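Local coordinates for protein phosphotransferase ChpT (Brucella abortus, PDB 4QPK) that acts as a dimeric histidine phosphotransferase in a regulatory phosphorelay, pairing with CtrA to control growth, division and survival inside mammalian host cells, at residues I62-N67 / K86-N91; E124-E129 / N152-G157; L37-S42 / Q214-L219; E197-A202 / M227-H232; F195-L198 / P204-P207. All blocks are in the same frame, centred on the assembly; numbering follows the deposited sequence.

Contact 1: residues I62-N67 / K86-N91; sequences IGAINN and KSSARN. Unlike the reference sequence in segment 62-67: Ile62 (reference Val).
Two torsions direct Ile65 at the facing helix: CG1 stands anti to the carbonyl carbon (chi1 -67°), and chi2 of 167° then carries CD1 straight on to the backbone of Ala89. CG1 meets Ser88 CB at 3.7 Å, and CD1 ends 3.8 Å from Ala89 CA and 4.1 Å from Ala89 CB, so one extended branch lies over two successive residues. Beside it, Ala64 CB touches Ser88 OG at 3.4 Å. That hydroxyl sits next to its own backbone N and is bonded back to Leu84 O, one turn earlier, which satisfies its polarity within the helix and lets it face a methyl group. Helices 43-74 and 78-102 form the antiparallel hairpin of the dimerization and histidine phosphotransfer domain, and His56, the histidine phosphorylated in the relay though unmodified here, lies on the first of them. Their short segments here approach to 8.3 Å with 160° between their directions. The small side chains of Ser88 and Ala89 are consistent with this close spacing, with Ile65 and Ser88 CA atoms 5.9 Å apart. The second subunit closes over the same region: Ile65 also packs on Ala89 of that subunit, as expected in a four-helix bundle, and Asn66 ND2 bonds Ser93 OG there. Farther out, Lys86 NZ forms a salt bridge with Glu73 OE2 of the second subunit.

Contact 2: residues E124-E129 / N152-G157; sequences EYFRNE and NMLLIG. With NA (sodium ion), chain E.
Glu124 OE2 is held from two directions, by a sodium ion at 3.0 Å and by a salt bridge to Arg90 NE. The backbone Glu124 O binds the same ion, also at 3.0 Å. Asn128 lines the site too, but its modelled contact is through the amide nitrogen and is doubtful. A type I beta turn runs from Phe126 to Glu129 on this side, with Glu129 N bonded to Phe126 O.

Across the contact, Tyr125 OH, which also bonds a glycerol probably from the crystallisation liquor, rests 3.6 Å from Leu155 CD2. The same methyl group lies 3.8 Å from Tyr125 CE2, coming at the ring obliquely, while the two side chains cross at about a right angle. Tyr125 reaches this far because its CG is anti to the backbone N (chi1 -180°), which sends the ring out from helix 115-126 toward helix 144-160. Phe126 makes the second half of the contact with its rim: CE1 is 4.1 Å from Leu154 CB, and Leu154 O lies near the ring plane at the edge, 3.9 Å from Phe126 CZ. The C-H at CZ is directed to that oxygen, which is probably weakly favourable at best. Phe98 stacks on Tyr125 and Phe133 on Phe126, packing the two rings from outside the pair. The two helices belong to the C-terminal domain, an alpha/beta fold resembling the catalytic and ATP-binding domain of histidine kinases but without the regions needed to bind ATP.

Contact 3: residues L37-S42 / Q214-L219; sequences LPVTLS and QPYYTL
Tyr216 and Leu41 make the tight part of this contact. Leu41 CD1 lies over one face of the phenol ring, 4.0 Å from its centroid, in a CH-pi contact displaced toward the rim, and CD2 follows at 3.8 Å from Tyr216 CE2. With CG anti to the backbone N (chi1 169°), the tyrosine stretches outward from helix 213-225 until its hydroxyl meets the main chain of the N-terminal arm. There Leu41 N donates to Tyr216 OH over 3.0 Å in a fairly straight bond (159°). At the ring edge, near its plane, Val39 O comes within 3.5 Å of Tyr216 CE1. The looser side is toward solvent: Val39 CG1 only brushes Tyr216 CE1 at 4.1 Å, and the CB of exposed Thr40 points away from the helix, although Thr40 CA lies 3.5 Å from Tyr216 OH. Leu46 of helix 43-74 backs the tyrosine, and Ser42 caps the start of that helix by accepting from Asp45 N. The arm leading into the phosphotransfer domain is thereby fastened to the C-terminal domain. Since the phenol oxygen accepts a backbone N-H while the ring takes up the leucine methyl groups, a single side chain supplies both the polar and the apolar parts of the attachment.

Contact 4: residues E197-A202 / M227-H232; sequences ELHSGA and MKISIH
The C-terminal end of helix 193-199 faces strand 229-233, with His199 and Ile229 CA atoms 8.2 Å apart, and Gly201, with positive phi, forms a Schellman motif in which Gly201 N bonds Leu198 O and Ala202 N bonds Glu197 O. His199 spans the gap. Its CG is anti to the backbone N (chi1 178°), which extends the imidazole to the strand, where NE2 donates to Ile229 O over 2.7 Å with an angle of 155° at the hydrogen. The oxygen lies close to the ring plane; the bond is short, and the donor approaches from above the carbonyl plane, 46° out of it. Ile231 covers one face of the imidazole: Ile231 CG1 is 4.1 Å from His199 CE1 and Ile231 CD1 3.7 Å from His199 ND1, the two side chains running past each other in opposite directions. Ser200 OG also bonds Glu197 O, at 2.7 Å, from the face of its plane opposite Ala202 N. In the mixed sheet of the C-terminal domain this strand is outermost within the chain; Ser230 and His232 pair through the backbone with Ser241 and Val239 of strand 238-242, and Lys228 with Glu243. Ile229 O, pointing the other way, is taken by a side chain in place of a further strand within this chain, and since a carbonyl oxygen can only accept, NE2 must carry the proton of this bond.

Contact 5: residues F195-L198 / P204-P207; sequences FLEL and PEEP
Glu197 reaches across to the loop 204-207, and its carboxylate meets Pro204 and the start of Glu205. These residues belong to the connection that folds back after the Schellman turn ending helix 193-199 and leads on to helix 213-225 in the C-terminal domain. In the first shell, Glu197 OE2 is 3.4 Å from Pro204 CA and accepts a weak hydrogen bond from Glu205 N, 3.3 Å long and bent to 133° at the hydrogen. Glu205 CG comes within 3.8 Å of the same Glu197 OE2. The second oxygen, Glu197 OE1, lies beside the proline, 3.9 Å from Pro204 CA and 4.1 Å from Pro204 CB, and the glutamate and proline side chains cross at about a right angle. A fully extended glutamate makes this reach possible: chi1 of -178° and a similarly straight chi2 carry the carboxylate well clear of the helix. Glu205 OE2 stays 5.5 Å from Glu197 OE2, a separation that probably eases the repulsion of two carboxylates near the surface.

Next to this polar contact lies an apolar one. Outside the pair, Leu198 packs on Leu219 of helix 213-225, and Pro204 touches Val39 of the N-terminal arm, so the proline lies between helix 193-199 and that arm. Leu198, whose CB does not point at the loop, still brings its CD2 methyl to the proline ring, where Leu198 CD2 and Pro204 CD are 4.0 Å apart.

Contacts 1 and 2 are buried, whereas contacts 3, 4 and 5 lie partly open toward the surface. Contact 1 joins the two helices of the phosphotransfer domain and rests on Ile65 packed against the small Ser88 and Ala89; contact 2, in the C-terminal domain, relies on aromatic rings. The two are linked by a salt bridge between Arg90 NE and Glu124 OE2. Contacts 3 to 5 cluster with centres about 9 to 11 Å apart, and each adds a hydrogen bond to or from backbone atoms, weak in contact 5. Contacts 4 and 5 both use helix 193-199, which packs against helix 213-225 of contact 3 through Leu198 and Leu219. A probable hydrogen bond between Asn152 OD1 and Gln214 NE2 joins contacts 2 and 3.

Contact 1: residues I62-N67 / K86-N91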
# COMPACT_ATOMS: atom_id res chain seq x y z
N ILE B 62 2.51 11.92 -7.16
CA ILE B 62 1.50 11.63 -8.17
C ILE B 62 0.72 12.92 -8.52
O ILE B 62 0.41 13.17 -9.68
CB ILE B 62 0.57 10.49 -7.71
CG1 ILE B 62 1.38 9.18 -7.74
CG2 ILE B 62 -0.64 10.37 -8.63
CD1 ILE B 62 0.70 7.98 -7.09
N GLY B 63 0.44 13.76 -7.53
CA GLY B 63 -0.18 15.04 -7.82
C GLY B 63 0.68 15.91 -8.73
O GLY B 63 0.17 16.57 -9.63
N ALA B 64 1.99 15.90 -8.50
CA ALA B 64 2.90 16.71 -9.32
C ALA B 64 2.96 16.21 -10.76
O ALA B 64 3.16 16.99 -11.69
CB ALA B 64 4.31 16.75 -8.72
N ILE B 65 2.80 14.90 -10.95
CA ILE B 65 2.71 14.39 -12.32
C ILE B 65 1.52 15.03 -13.04
O ILE B 65 1.63 15.52 -14.17
CB ILE B 65 2.56 12.86 -12.34
CG1 ILE B 65 3.85 12.21 -11.84
CG2 ILE B 65 2.18 12.38 -13.75
CD1 ILE B 65 3.70 10.72 -11.51
N ASN B 66 0.37 15.05 -12.36
CA ASN B 66 -0.82 15.67 -12.92
C ASN B 66 -0.62 17.18 -13.15
O ASN B 66 -1.04 17.72 -14.17
CB ASN B 66 -2.01 15.41 -12.00
CG ASN B 66 -2.48 13.96 -12.06
OD1 ASN B 66 -2.28 13.28 -13.07
ND2 ASN B 66 -3.07 13.48 -10.98
N ASN B 67 0.06 17.84 -12.22
CA ASN B 67 0.40 19.27 -12.39
C ASN B 67 1.26 19.52 -13.61
O ASN B 67 1.08 20.51 -14.34
CB ASN B 67 1.13 19.83 -11.15
CG ASN B 67 0.27 19.81 -9.90
OD1 ASN B 67 -0.96 19.93 -9.94
ND2 ASN B 67 0.94 19.64 -8.77
N LYS B 86 8.97 13.64 -15.17
CA LYS B 86 10.00 12.61 -15.05
C LYS B 86 10.50 12.44 -13.62
O LYS B 86 10.58 11.32 -13.11
CB LYS B 86 11.18 12.94 -15.98
CG LYS B 86 12.24 11.83 -16.02
CD LYS B 86 13.39 12.17 -16.96
CE LYS B 86 14.35 11.00 -17.09
NZ LYS B 86 15.47 11.31 -18.01
N SER B 87 10.84 13.54 -12.95
CA SER B 87 11.37 13.40 -11.60
C SER B 87 10.28 12.97 -10.61
O SER B 87 10.57 12.27 -9.64
CB SER B 87 12.06 14.68 -11.15
OG SER B 87 11.16 15.77 -11.12
N SER B 88 9.04 13.39 -10.85
CA SER B 88 7.96 13.05 -9.95
C SER B 88 7.59 11.57 -10.10
O SER B 88 7.27 10.89 -9.11
CB SER B 88 6.74 13.92 -10.21
OG SER B 88 7.08 15.31 -10.01
N ALA B 89 7.61 11.08 -11.33
CA ALA B 89 7.39 9.64 -11.56
C ALA B 89 8.52 8.81 -10.95
O ALA B 89 8.27 7.73 -10.40
CB ALA B 89 7.24 9.35 -13.07
N ARG B 90 9.75 9.30 -11.05
CA ARG B 90 10.88 8.59 -10.44
C ARG B 90 10.73 8.55 -8.92
O ARG B 90 11.01 7.53 -8.28
CB ARG B 90 12.21 9.22 -10.83
CG ARG B 90 13.40 8.43 -10.31
CD ARG B 90 14.74 8.97 -10.81
NE ARG B 90 15.83 8.16 -10.28
CZ ARG B 90 17.11 8.32 -10.58
NH1 ARG B 90 17.49 9.26 -11.45
NH2 ARG B 90 18.02 7.52 -10.03
N ASN B 91 10.29 9.66 -8.34
CA ASN B 91 10.01 9.76 -6.91
C ASN B 91 8.93 8.76 -6.48
O ASN B 91 9.14 7.97 -5.57
CB ASN B 91 9.59 11.20 -6.60
CG ASN B 91 9.40 11.47 -5.13
OD1 ASN B 91 8.81 10.67 -4.40
ND2 ASN B 91 9.86 12.64 -4.68

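Contact 2: residues E124-E129 / N152-G157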
# COMPACT_ATOMS: atom_id res chain seq x y z
N GLU B 124 17.86 4.16 -3.96
CA GLU B 124 17.00 4.94 -4.85
C GLU B 124 16.02 5.80 -4.05
O GLU B 124 15.72 6.95 -4.42
CB GLU B 124 16.26 3.99 -5.81
CG GLU B 124 15.32 4.62 -6.82
CD GLU B 124 16.00 5.58 -7.78
OE1 GLU B 124 17.26 5.54 -7.91
OE2 GLU B 124 15.27 6.35 -8.44
N TYR B 125 15.51 5.25 -2.95
CA TYR B 125 14.60 5.99 -2.08
C TYR B 125 15.28 7.25 -1.56
O TYR B 125 14.70 8.34 -1.60
CB TYR B 125 14.15 5.10 -0.90
CG TYR B 125 13.20 5.76 0.08
CD1 TYR B 125 11.83 5.75 -0.15
CD2 TYR B 125 13.67 6.36 1.23
CE1 TYR B 125 10.96 6.34 0.74
CE2 TYR B 125 12.80 6.96 2.14
CZ TYR B 125 11.44 6.94 1.89
OH TYR B 125 10.57 7.52 2.78
N PHE B 126 16.52 7.12 -1.08
CA PHE B 126 17.17 8.28 -0.45
C PHE B 126 17.68 9.31 -1.44
O PHE B 126 18.07 10.40 -1.05
CB PHE B 126 18.29 7.83 0.49
CG PHE B 126 17.79 7.49 1.85
CD1 PHE B 126 17.31 6.23 2.14
CD2 PHE B 126 17.73 8.47 2.84
CE1 PHE B 126 16.81 5.92 3.40
CE2 PHE B 126 17.23 8.19 4.11
CZ PHE B 126 16.77 6.90 4.39
N ARG B 127 17.65 8.97 -2.72
CA ARG B 127 17.83 9.98 -3.76
C ARG B 127 16.75 11.07 -3.62
O ARG B 127 16.99 12.23 -3.97
CB ARG B 127 17.75 9.35 -5.14
CG ARG B 127 18.98 8.60 -5.55
CD ARG B 127 18.97 8.37 -7.05
NE ARG B 127 18.80 9.61 -7.79
CZ ARG B 127 19.79 10.29 -8.36
NH1 ARG B 127 21.04 9.85 -8.28
NH2 ARG B 127 19.54 11.42 -9.02
N ASN B 128 15.58 10.70 -3.10
CA ASN B 128 14.50 11.65 -2.85
C ASN B 128 14.34 12.04 -1.38
O ASN B 128 13.24 12.41 -0.95
CB ASN B 128 13.17 11.11 -3.36
CG ASN B 128 13.23 10.72 -4.82
OD1 ASN B 128 13.24 11.57 -5.71
ND2 ASN B 128 13.24 9.42 -5.07
N GLU B 129 15.39 11.88 -0.60
CA GLU B 129 15.37 12.34 0.78
C GLU B 129 16.56 13.27 1.03
O GLU B 129 17.50 13.31 0.24
CB GLU B 129 15.37 11.17 1.77
CG GLU B 129 14.13 10.31 1.70
CD GLU B 129 12.88 11.01 2.21
OE1 GLU B 129 12.96 11.76 3.21
OE2 GLU B 129 11.79 10.80 1.62
N ASN B 152 12.99 -0.49 7.84
CA ASN B 152 12.19 0.39 8.68
C ASN B 152 13.04 1.22 9.64
O ASN B 152 12.67 2.34 9.98
CB ASN B 152 11.15 -0.43 9.45
CG ASN B 152 9.89 -0.66 8.63
OD1 ASN B 152 8.98 0.17 8.64
ND2 ASN B 152 9.86 -1.75 7.88
N MET B 153 14.17 0.69 10.06
CA MET B 153 15.12 1.45 10.85
C MET B 153 15.69 2.63 10.05
O MET B 153 16.03 3.66 10.62
CB MET B 153 16.25 0.55 11.35
CG MET B 153 15.81 -0.39 12.45
SD MET B 153 17.09 -1.54 12.98
CE MET B 153 18.23 -0.49 13.87
N LEU B 154 15.79 2.50 8.72
CA LEU B 154 16.23 3.63 7.90
C LEU B 154 15.24 4.77 8.00
O LEU B 154 15.61 5.95 8.00
CB LEU B 154 16.38 3.24 6.43
CG LEU B 154 17.22 2.01 6.12
CD1 LEU B 154 17.40 1.89 4.60
CD2 LEU B 154 18.54 2.09 6.85
N LEU B 155 13.95 4.43 8.06
CA LEU B 155 12.93 5.46 8.12
C LEU B 155 12.97 6.17 9.48
O LEU B 155 12.79 7.39 9.55
CB LEU B 155 11.53 4.87 7.85
CG LEU B 155 11.33 4.29 6.45
CD1 LEU B 155 9.89 3.78 6.30
CD2 LEU B 155 11.61 5.33 5.39
N ILE B 156 13.22 5.41 10.54
CA ILE B 156 13.38 6.00 11.87
C ILE B 156 14.58 6.94 11.88
O ILE B 156 14.51 8.07 12.36
CB ILE B 156 13.57 4.92 12.96
CG1 ILE B 156 12.32 4.04 13.07
CG2 ILE B 156 13.88 5.57 14.32
CD1 ILE B 156 11.09 4.81 13.44
N GLY B 157 15.68 6.48 11.31
CA GLY B 157 16.88 7.28 11.21
C GLY B 157 16.64 8.58 10.46
O GLY B 157 17.04 9.65 10.91
NA NA E . 14.55 8.57 -6.61

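Contact 3: residues L37-S42 / Q214-L219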
# COMPACT_ATOMS: atom_id res chain seq x y z
N LEU B 37 5.01 -3.50 21.98
CA LEU B 37 4.98 -4.10 23.31
C LEU B 37 3.79 -3.62 24.16
O LEU B 37 3.00 -4.44 24.62
CB LEU B 37 6.32 -3.84 24.03
CG LEU B 37 6.38 -3.66 25.55
CD1 LEU B 37 6.16 -4.98 26.29
CD2 LEU B 37 7.72 -3.04 25.95
N PRO B 38 3.64 -2.29 24.38
CA PRO B 38 2.58 -1.92 25.33
C PRO B 38 1.18 -1.88 24.73
O PRO B 38 0.19 -1.89 25.46
CB PRO B 38 2.98 -0.52 25.77
CG PRO B 38 3.63 0.05 24.54
CD PRO B 38 4.36 -1.10 23.88
N VAL B 39 1.11 -1.83 23.40
CA VAL B 39 -0.16 -1.80 22.70
C VAL B 39 -0.10 -2.79 21.54
O VAL B 39 0.99 -3.08 21.03
CB VAL B 39 -0.49 -0.37 22.20
CG1 VAL B 39 0.60 0.12 21.26
CG2 VAL B 39 -1.86 -0.29 21.54
N THR B 40 -1.24 -3.31 21.12
CA THR B 40 -1.28 -4.15 19.94
C THR B 40 -2.42 -3.75 19.01
O THR B 40 -3.52 -3.40 19.44
CB THR B 40 -1.39 -5.65 20.33
OG1 THR B 40 -1.11 -6.46 19.18
CG2 THR B 40 -2.77 -5.99 20.85
N LEU B 41 -2.14 -3.81 17.71
CA LEU B 41 -3.16 -3.51 16.71
C LEU B 41 -3.68 -4.80 16.14
O LEU B 41 -2.93 -5.77 15.97
CB LEU B 41 -2.61 -2.63 15.57
CG LEU B 41 -2.41 -1.12 15.73
CD1 LEU B 41 -1.78 -0.73 17.06
CD2 LEU B 41 -1.59 -0.58 14.55
N SER B 42 -4.98 -4.81 15.85
CA SER B 42 -5.60 -5.93 15.15
C SER B 42 -4.99 -6.04 13.77
O SER B 42 -4.42 -5.06 13.27
CB SER B 42 -7.11 -5.76 15.04
OG SER B 42 -7.44 -4.66 14.20
N GLN B 214 4.33 3.50 11.60
CA GLN B 214 5.63 3.04 11.12
C GLN B 214 6.59 2.73 12.28
O GLN B 214 7.23 1.68 12.28
CB GLN B 214 6.24 4.05 10.14
CG GLN B 214 7.43 3.51 9.34
CD GLN B 214 8.72 3.63 10.10
OE1 GLN B 214 8.94 4.63 10.80
NE2 GLN B 214 9.60 2.64 9.95
N PRO B 215 6.69 3.63 13.29
CA PRO B 215 7.51 3.21 14.44
C PRO B 215 6.93 2.01 15.20
O PRO B 215 7.70 1.16 15.67
CB PRO B 215 7.54 4.46 15.34
CG PRO B 215 6.53 5.40 14.78
CD PRO B 215 6.42 5.08 13.32
N TYR B 216 5.61 1.92 15.30
CA TYR B 216 4.98 0.75 15.90
C TYR B 216 5.39 -0.51 15.15
O TYR B 216 5.83 -1.50 15.74
CB TYR B 216 3.45 0.91 15.90
CG TYR B 216 2.72 -0.36 16.26
CD1 TYR B 216 2.52 -0.73 17.58
CD2 TYR B 216 2.28 -1.22 15.26
CE1 TYR B 216 1.86 -1.91 17.90
CE2 TYR B 216 1.63 -2.41 15.57
CZ TYR B 216 1.43 -2.75 16.88
OH TYR B 216 0.78 -3.93 17.17
N TYR B 217 5.28 -0.44 13.83
CA TYR B 217 5.59 -1.57 12.96
C TYR B 217 7.06 -1.99 13.07
O TYR B 217 7.38 -3.20 13.05
CB TYR B 217 5.26 -1.19 11.51
CG TYR B 217 5.41 -2.30 10.48
CD1 TYR B 217 4.67 -3.47 10.56
CD2 TYR B 217 6.27 -2.14 9.39
CE1 TYR B 217 4.81 -4.46 9.60
CE2 TYR B 217 6.41 -3.13 8.43
CZ TYR B 217 5.67 -4.28 8.54
OH TYR B 217 5.82 -5.26 7.57
N THR B 218 7.94 -1.01 13.18
CA THR B 218 9.37 -1.28 13.34
C THR B 218 9.62 -2.14 14.58
O THR B 218 10.34 -3.14 14.52
CB THR B 218 10.17 0.04 13.45
OG1 THR B 218 9.94 0.84 12.28
CG2 THR B 218 11.66 -0.25 13.59
N LEU B 219 9.00 -1.76 15.69
CA LEU B 219 9.16 -2.49 16.95
C LEU B 219 8.53 -3.88 16.85
O LEU B 219 9.07 -4.85 17.38
CB LEU B 219 8.54 -1.70 18.10
CG LEU B 219 9.27 -0.38 18.37
CD1 LEU B 219 8.42 0.54 19.21
CD2 LEU B 219 10.63 -0.62 19.04

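Contact 4: residues E197-A202 / M227-H232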
# COMPACT_ATOMS: atom_id res chain seq x y z
N GLU B 197 8.93 6.90 22.77
CA GLU B 197 7.81 6.51 23.61
C GLU B 197 7.49 5.02 23.56
O GLU B 197 7.50 4.33 24.59
CB GLU B 197 6.58 7.31 23.16
CG GLU B 197 5.32 7.08 23.96
CD GLU B 197 4.16 7.90 23.41
OE1 GLU B 197 4.10 8.09 22.17
OE2 GLU B 197 3.32 8.36 24.20
N LEU B 198 7.21 4.51 22.37
CA LEU B 198 6.86 3.11 22.20
C LEU B 198 8.01 2.17 22.57
O LEU B 198 7.81 1.13 23.19
CB LEU B 198 6.42 2.85 20.76
CG LEU B 198 5.13 3.57 20.38
CD1 LEU B 198 4.90 3.49 18.87
CD2 LEU B 198 3.96 2.97 21.16
N HIS B 199 9.22 2.56 22.18
CA HIS B 199 10.41 1.74 22.43
C HIS B 199 10.68 1.62 23.94
O HIS B 199 11.18 0.61 24.41
CB HIS B 199 11.62 2.34 21.71
CG HIS B 199 12.90 1.59 21.95
ND1 HIS B 199 13.86 2.03 22.83
CD2 HIS B 199 13.37 0.44 21.41
CE1 HIS B 199 14.87 1.18 22.83
NE2 HIS B 199 14.61 0.21 21.98
N SER B 200 10.31 2.66 24.68
CA SER B 200 10.50 2.63 26.12
C SER B 200 9.47 1.76 26.83
O SER B 200 9.61 1.48 28.02
CB SER B 200 10.47 4.05 26.69
OG SER B 200 9.15 4.58 26.67
N GLY B 201 8.45 1.30 26.10
CA GLY B 201 7.44 0.44 26.68
C GLY B 201 6.23 1.21 27.20
O GLY B 201 5.41 0.67 27.96
N ALA B 202 6.10 2.45 26.76
CA ALA B 202 4.98 3.30 27.17
C ALA B 202 3.85 3.26 26.16
O ALA B 202 4.09 3.32 24.95
CB ALA B 202 5.44 4.71 27.37
N MET B 227 14.98 -9.75 17.61
CA MET B 227 16.06 -8.78 17.70
C MET B 227 15.65 -7.62 18.60
O MET B 227 14.47 -7.32 18.75
CB MET B 227 16.45 -8.26 16.31
CG MET B 227 16.96 -9.34 15.38
SD MET B 227 17.34 -8.73 13.73
CE MET B 227 18.82 -7.77 14.00
N LYS B 228 16.65 -7.00 19.21
CA LYS B 228 16.45 -5.89 20.12
C LYS B 228 17.03 -4.62 19.53
O LYS B 228 18.17 -4.63 19.07
CB LYS B 228 17.10 -6.22 21.47
CG LYS B 228 17.15 -5.10 22.48
CD LYS B 228 17.83 -5.60 23.75
CE LYS B 228 18.09 -4.47 24.74
NZ LYS B 228 18.91 -4.94 25.89
N ILE B 229 16.25 -3.55 19.51
CA ILE B 229 16.76 -2.26 19.05
C ILE B 229 17.32 -1.47 20.22
O ILE B 229 16.68 -1.35 21.27
CB ILE B 229 15.68 -1.42 18.35
CG1 ILE B 229 15.14 -2.16 17.14
CG2 ILE B 229 16.24 -0.07 17.94
CD1 ILE B 229 13.92 -1.50 16.50
N SER B 230 18.52 -0.94 20.04
CA SER B 230 19.12 -0.02 21.01
C SER B 230 19.26 1.36 20.42
O SER B 230 19.51 1.52 19.22
CB SER B 230 20.48 -0.53 21.49
OG SER B 230 20.34 -1.77 22.17
N ILE B 231 19.11 2.37 21.27
CA ILE B 231 19.29 3.75 20.88
C ILE B 231 20.45 4.33 21.67
O ILE B 231 20.42 4.32 22.89
CB ILE B 231 18.04 4.61 21.14
CG1 ILE B 231 16.79 3.98 20.52
CG2 ILE B 231 18.25 6.01 20.60
CD1 ILE B 231 15.51 4.71 20.88
N HIS B 232 21.46 4.82 20.96
CA HIS B 232 22.57 5.54 21.59
C HIS B 232 22.70 6.94 21.02
O HIS B 232 23.21 7.12 19.91
CB HIS B 232 23.89 4.78 21.41
CG HIS B 232 25.03 5.41 22.15
ND1 HIS B 232 24.84 6.35 23.14
CD2 HIS B 232 26.37 5.25 22.03
CE1 HIS B 232 26.02 6.73 23.61
NE2 HIS B 232 26.96 6.08 22.95

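Contact 5: residues F195-L198 / P204-P207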
# COMPACT_ATOMS: atom_id res chain seq x y z
N PHE B 195 8.58 7.08 18.45
CA PHE B 195 9.41 5.89 18.52
C PHE B 195 10.01 5.75 19.92
O PHE B 195 10.00 4.66 20.50
CB PHE B 195 10.53 5.94 17.46
CG PHE B 195 11.38 4.71 17.44
CD1 PHE B 195 10.90 3.53 16.89
CD2 PHE B 195 12.66 4.71 17.99
CE1 PHE B 195 11.67 2.38 16.88
CE2 PHE B 195 13.43 3.57 17.99
CZ PHE B 195 12.94 2.40 17.43
N LEU B 196 10.52 6.85 20.46
CA LEU B 196 11.14 6.83 21.79
C LEU B 196 10.13 6.33 22.82
O LEU B 196 10.42 5.42 23.61
CB LEU B 196 11.64 8.22 22.17
CG LEU B 196 12.50 8.33 23.43
CD1 LEU B 196 13.80 7.53 23.30
CD2 LEU B 196 12.81 9.79 23.73
N GLU B 197 8.93 6.90 22.77
CA GLU B 197 7.81 6.51 23.61
C GLU B 197 7.49 5.02 23.56
O GLU B 197 7.50 4.33 24.59
CB GLU B 197 6.58 7.31 23.16
CG GLU B 197 5.32 7.08 23.96
CD GLU B 197 4.16 7.90 23.41
OE1 GLU B 197 4.10 8.09 22.17
OE2 GLU B 197 3.32 8.36 24.20
N LEU B 198 7.21 4.51 22.37
CA LEU B 198 6.86 3.11 22.20
C LEU B 198 8.01 2.17 22.57
O LEU B 198 7.81 1.13 23.19
CB LEU B 198 6.42 2.85 20.76
CG LEU B 198 5.13 3.57 20.38
CD1 LEU B 198 4.90 3.49 18.87
CD2 LEU B 198 3.96 2.97 21.16
N PRO B 204 0.99 4.78 23.94
CA PRO B 204 0.96 6.12 23.35
C PRO B 204 -0.15 6.98 23.94
O PRO B 204 -1.17 6.45 24.37
CB PRO B 204 0.71 5.84 21.87
CG PRO B 204 -0.04 4.55 21.87
CD PRO B 204 0.54 3.74 23.00
N GLU B 205 0.07 8.29 23.97
CA GLU B 205 -0.88 9.22 24.54
C GLU B 205 -2.11 9.35 23.65
O GLU B 205 -3.22 9.59 24.13
CB GLU B 205 -0.22 10.59 24.72
CG GLU B 205 0.83 10.68 25.85
CD GLU B 205 0.52 11.78 26.84
OE1 GLU B 205 -0.67 11.99 27.13
OE2 GLU B 205 1.48 12.46 27.30
N GLU B 206 -1.89 9.21 22.34
CA GLU B 206 -2.96 9.22 21.34
C GLU B 206 -2.93 7.92 20.52
O GLU B 206 -1.88 7.28 20.41
CB GLU B 206 -2.84 10.45 20.44
CG GLU B 206 -1.57 10.52 19.63
CD GLU B 206 -1.47 11.81 18.85
OE1 GLU B 206 -2.50 12.48 18.68
OE2 GLU B 206 -0.35 12.15 18.41
N PRO B 207 -4.08 7.52 19.95
CA PRO B 207 -4.13 6.25 19.23
C PRO B 207 -3.15 6.16 18.05
O PRO B 207 -2.85 7.19 17.44
CB PRO B 207 -5.58 6.20 18.73
CG PRO B 207 -6.34 7.10 19.66
CD PRO B 207 -5.39 8.20 19.99